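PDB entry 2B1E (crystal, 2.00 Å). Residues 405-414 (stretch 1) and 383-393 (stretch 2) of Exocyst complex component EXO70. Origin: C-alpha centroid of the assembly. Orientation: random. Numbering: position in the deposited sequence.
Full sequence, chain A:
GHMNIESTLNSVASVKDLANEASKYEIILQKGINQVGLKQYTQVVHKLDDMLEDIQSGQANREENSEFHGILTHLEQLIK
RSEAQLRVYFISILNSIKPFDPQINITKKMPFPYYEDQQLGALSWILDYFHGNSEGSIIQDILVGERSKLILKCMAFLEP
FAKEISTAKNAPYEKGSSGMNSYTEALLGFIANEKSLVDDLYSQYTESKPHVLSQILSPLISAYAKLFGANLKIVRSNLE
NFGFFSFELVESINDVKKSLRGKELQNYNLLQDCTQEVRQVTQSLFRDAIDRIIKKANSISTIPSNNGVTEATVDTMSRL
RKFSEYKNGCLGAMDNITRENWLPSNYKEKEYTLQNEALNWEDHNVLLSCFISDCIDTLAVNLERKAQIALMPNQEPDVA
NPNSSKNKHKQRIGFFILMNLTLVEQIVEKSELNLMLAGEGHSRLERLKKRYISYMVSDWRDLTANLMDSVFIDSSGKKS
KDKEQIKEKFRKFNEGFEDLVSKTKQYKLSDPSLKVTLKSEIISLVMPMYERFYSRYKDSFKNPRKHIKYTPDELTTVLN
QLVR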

# COMPACT_ATOMS: atom_id res chain seq x y z
N SER A 405 -25.96 29.73 -17.81
CA SER A 405 -27.31 30.05 -18.24
C SER A 405 -27.79 28.93 -19.16
O SER A 405 -28.98 28.62 -19.22
CB SER A 405 -27.35 31.39 -18.99
OG SER A 405 -26.65 31.30 -20.23
N LYS A 406 -26.83 28.33 -19.88
CA LYS A 406 -27.10 27.22 -20.79
C LYS A 406 -27.62 26.01 -20.02
O LYS A 406 -28.35 25.19 -20.56
CB LYS A 406 -25.81 26.81 -21.51
CG LYS A 406 -25.57 27.50 -22.83
CD LYS A 406 -26.40 26.86 -23.93
CE LYS A 406 -25.93 27.30 -25.31
NZ LYS A 406 -26.62 26.51 -26.38
N ASN A 407 -27.23 25.88 -18.77
CA ASN A 407 -27.70 24.76 -17.97
C ASN A 407 -29.07 25.13 -17.40
O ASN A 407 -29.16 25.90 -16.44
CB ASN A 407 -26.73 24.48 -16.83
CG ASN A 407 -27.06 23.20 -16.10
OD1 ASN A 407 -28.15 22.64 -16.26
ND2 ASN A 407 -26.13 22.73 -15.27
N LYS A 408 -30.13 24.59 -18.00
CA LYS A 408 -31.49 24.91 -17.55
C LYS A 408 -31.98 24.01 -16.41
O LYS A 408 -33.09 24.18 -15.93
CB LYS A 408 -32.49 24.80 -18.71
CG LYS A 408 -32.06 25.47 -20.03
CD LYS A 408 -31.92 26.98 -19.90
CE LYS A 408 -31.46 27.60 -21.23
NZ LYS A 408 -31.10 29.04 -21.06
N HIS A 409 -31.15 23.07 -15.98
CA HIS A 409 -31.56 22.12 -14.94
C HIS A 409 -30.68 22.15 -13.69
O HIS A 409 -30.51 21.13 -13.03
CB HIS A 409 -31.53 20.71 -15.53
CG HIS A 409 -32.28 20.60 -16.82
ND1 HIS A 409 -33.63 20.36 -16.87
CD2 HIS A 409 -31.87 20.76 -18.11
CE1 HIS A 409 -34.04 20.39 -18.13
NE2 HIS A 409 -32.99 20.62 -18.90
N LYS A 410 -30.15 23.32 -13.34
CA LYS A 410 -29.26 23.40 -12.19
C LYS A 410 -29.90 23.01 -10.87
O LYS A 410 -29.24 22.40 -10.02
CB LYS A 410 -28.64 24.80 -12.12
CG LYS A 410 -27.77 25.10 -13.34
CD LYS A 410 -26.94 26.37 -13.19
CE LYS A 410 -27.79 27.61 -13.33
NZ LYS A 410 -28.55 27.58 -14.60
N GLN A 411 -31.17 23.33 -10.68
CA GLN A 411 -31.83 22.99 -9.43
C GLN A 411 -31.85 21.48 -9.21
O GLN A 411 -31.45 21.00 -8.15
CB GLN A 411 -33.26 23.55 -9.39
CG GLN A 411 -34.00 23.22 -8.09
CD GLN A 411 -35.31 23.98 -7.96
OE1 GLN A 411 -36.16 23.94 -8.85
NE2 GLN A 411 -35.47 24.68 -6.84
N ARG A 412 -32.31 20.73 -10.22
CA ARG A 412 -32.38 19.27 -10.12
C ARG A 412 -31.00 18.61 -10.08
O ARG A 412 -30.79 17.67 -9.30
CB ARG A 412 -33.17 18.69 -11.30
CG ARG A 412 -33.20 17.16 -11.28
CD ARG A 412 -33.95 16.51 -12.43
NE ARG A 412 -33.88 15.06 -12.28
CZ ARG A 412 -34.44 14.17 -13.11
NH1 ARG A 412 -35.11 14.58 -14.18
NH2 ARG A 412 -34.31 12.88 -12.87
N ILE A 413 -30.08 19.06 -10.93
CA ILE A 413 -28.74 18.50 -10.94
C ILE A 413 -28.08 18.80 -9.60
O ILE A 413 -27.40 17.94 -9.02
CB ILE A 413 -27.90 19.10 -12.11
CG1 ILE A 413 -28.46 18.60 -13.44
CG2 ILE A 413 -26.43 18.71 -11.94
CD1 ILE A 413 -27.97 19.39 -14.69
N GLY A 414 -28.29 20.01 -9.08
CA GLY A 414 -27.71 20.35 -7.79
C GLY A 414 -28.20 19.40 -6.70
O GLY A 414 -27.42 18.92 -5.87
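Stretch 2 (383-393) LERKAQIALMP

Stretch 2 lies on stretch 1 as a helix packed against the start of another helix and the loop before it, a mostly apolar contact that buries 496 Å² and has no hydrogen bond across it. Residues 383-391 form the end of a helix that begins earlier in the chain; Met392 is the first residue to leave helical phi/psi, and Pro393 follows. This helix runs against helix 410-414 at 140°, closer to antiparallel than to parallel, with the axes 10.4 Å apart at their closest. Accordingly, Leu391 near its end faces His409, the N-cap of the other helix (CA to CA 7.4 Å), whereas Ala387, one turn earlier, faces Ile413 (CA to CA 6.6 Å).

Ile413 is the knob, set in a hole made by Glu384, Ala387, Gln388 and Leu391. The small Ala387 permits the close backbone approach, its CB lying 4.1 Å from Ile413 CG1. Glu384 and Gln388 line the hole with their aliphatic parts: Glu384 CG is 3.5 Å from Ile413 CG2, and Gln388 CG 3.7 Å from Ile413 CD1. Their polar ends meet one another, Gln388 NE2 donating to Glu384 OE2 at 2.7 Å.

Leu391, rotamer m then t, loses the most surface to the contact. Its CD1 reaches Ile413 CG1 (3.9 Å) and His409 CB (3.4 Å), while its CB sits over one face of the imidazole, 3.9 Å from the ring centroid, in a CH-pi contact. Leu391 CD2 also meets NH1 of the extended Arg412 at 3.6 Å. Met392 takes the edge of the same ring, its SD 4.7 Å from the centroid of His409; a long, flexible thioether suits this place, since it also reaches the loop, with SD 4.1 Å from Asn407 CA. There Asn407 OD1 accepts a hydrogen bond from His409 N (3.0 Å), tying the loop to the N-cap residue.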

# COMPACT_ATOMS: atom_id res chain seq x y z
N LEU A 383 -20.76 12.51 -12.19
CA LEU A 383 -22.19 12.30 -12.04
C LEU A 383 -22.89 13.53 -12.63
O LEU A 383 -23.96 13.41 -13.22
CB LEU A 383 -22.59 12.15 -10.57
CG LEU A 383 -22.36 10.80 -9.92
CD1 LEU A 383 -22.73 10.87 -8.45
CD2 LEU A 383 -23.18 9.73 -10.64
N GLU A 384 -22.28 14.70 -12.46
CA GLU A 384 -22.87 15.93 -13.00
C GLU A 384 -22.86 15.90 -14.52
O GLU A 384 -23.86 16.24 -15.17
CB GLU A 384 -22.11 17.18 -12.54
CG GLU A 384 -22.98 18.43 -12.70
CD GLU A 384 -22.21 19.74 -12.81
OE1 GLU A 384 -21.19 19.92 -12.10
OE2 GLU A 384 -22.64 20.59 -13.61
N ARG A 385 -21.71 15.53 -15.08
CA ARG A 385 -21.56 15.45 -16.53
C ARG A 385 -22.63 14.53 -17.12
O ARG A 385 -23.30 14.87 -18.09
CB ARG A 385 -20.17 14.94 -16.90
CG ARG A 385 -19.98 14.68 -18.39
CD ARG A 385 -18.55 14.34 -18.75
NE ARG A 385 -17.65 15.49 -18.63
CZ ARG A 385 -16.96 15.81 -17.54
NH1 ARG A 385 -17.04 15.05 -16.44
NH2 ARG A 385 -16.18 16.88 -17.53
N LYS A 386 -22.79 13.36 -16.51
CA LYS A 386 -23.79 12.41 -16.98
C LYS A 386 -25.20 12.97 -16.86
O LYS A 386 -26.03 12.78 -17.75
CB LYS A 386 -23.70 11.11 -16.20
CG LYS A 386 -24.77 10.12 -16.62
CD LYS A 386 -24.75 8.88 -15.80
CE LYS A 386 -25.35 9.09 -14.43
NZ LYS A 386 -25.38 7.78 -13.72
N ALA A 387 -25.47 13.67 -15.77
CA ALA A 387 -26.78 14.25 -15.56
C ALA A 387 -27.07 15.30 -16.64
O ALA A 387 -28.17 15.36 -17.17
CB ALA A 387 -26.86 14.88 -14.18
N GLN A 388 -26.08 16.13 -16.96
CA GLN A 388 -26.27 17.15 -17.98
C GLN A 388 -26.56 16.53 -19.35
O GLN A 388 -27.42 17.01 -20.09
CB GLN A 388 -25.04 18.07 -18.06
CG GLN A 388 -25.05 19.15 -16.97
CD GLN A 388 -24.05 20.27 -17.23
OE1 GLN A 388 -23.94 20.76 -18.34
NE2 GLN A 388 -23.35 20.68 -16.19
N ILE A 389 -25.84 15.47 -19.68
CA ILE A 389 -26.03 14.77 -20.96
C ILE A 389 -27.40 14.10 -20.98
O ILE A 389 -28.03 13.97 -22.03
CB ILE A 389 -24.94 13.70 -21.15
CG1 ILE A 389 -23.57 14.37 -21.31
CG2 ILE A 389 -25.25 12.83 -22.36
CD1 ILE A 389 -22.41 13.41 -21.39
N ALA A 390 -27.85 13.65 -19.82
CA ALA A 390 -29.14 12.99 -19.70
C ALA A 390 -30.30 13.97 -19.86
O ALA A 390 -31.30 13.64 -20.50
CB ALA A 390 -29.24 12.29 -18.34
N LEU A 391 -30.18 15.17 -19.29
CA LEU A 391 -31.25 16.16 -19.37
C LEU A 391 -31.17 17.07 -20.59
O LEU A 391 -32.18 17.63 -21.00
CB LEU A 391 -31.27 17.03 -18.11
CG LEU A 391 -31.53 16.32 -16.78
CD1 LEU A 391 -31.33 17.29 -15.65
CD2 LEU A 391 -32.92 15.72 -16.76
N MET A 392 -29.97 17.22 -21.14
CA MET A 392 -29.75 18.06 -22.33
C MET A 392 -28.80 17.31 -23.26
O MET A 392 -27.62 17.63 -23.38
CB MET A 392 -29.13 19.41 -21.92
CG MET A 392 -30.00 20.23 -20.97
SD MET A 392 -29.19 21.74 -20.37
CE MET A 392 -29.97 22.96 -21.39
N PRO A 393 -29.33 16.28 -23.95
CA PRO A 393 -28.59 15.42 -24.88
C PRO A 393 -27.79 16.18 -25.95
O PRO A 393 -26.69 15.76 -26.31
CB PRO A 393 -29.69 14.57 -25.51
CG PRO A 393 -30.71 14.49 -24.45
CD PRO A 393 -30.75 15.89 -23.90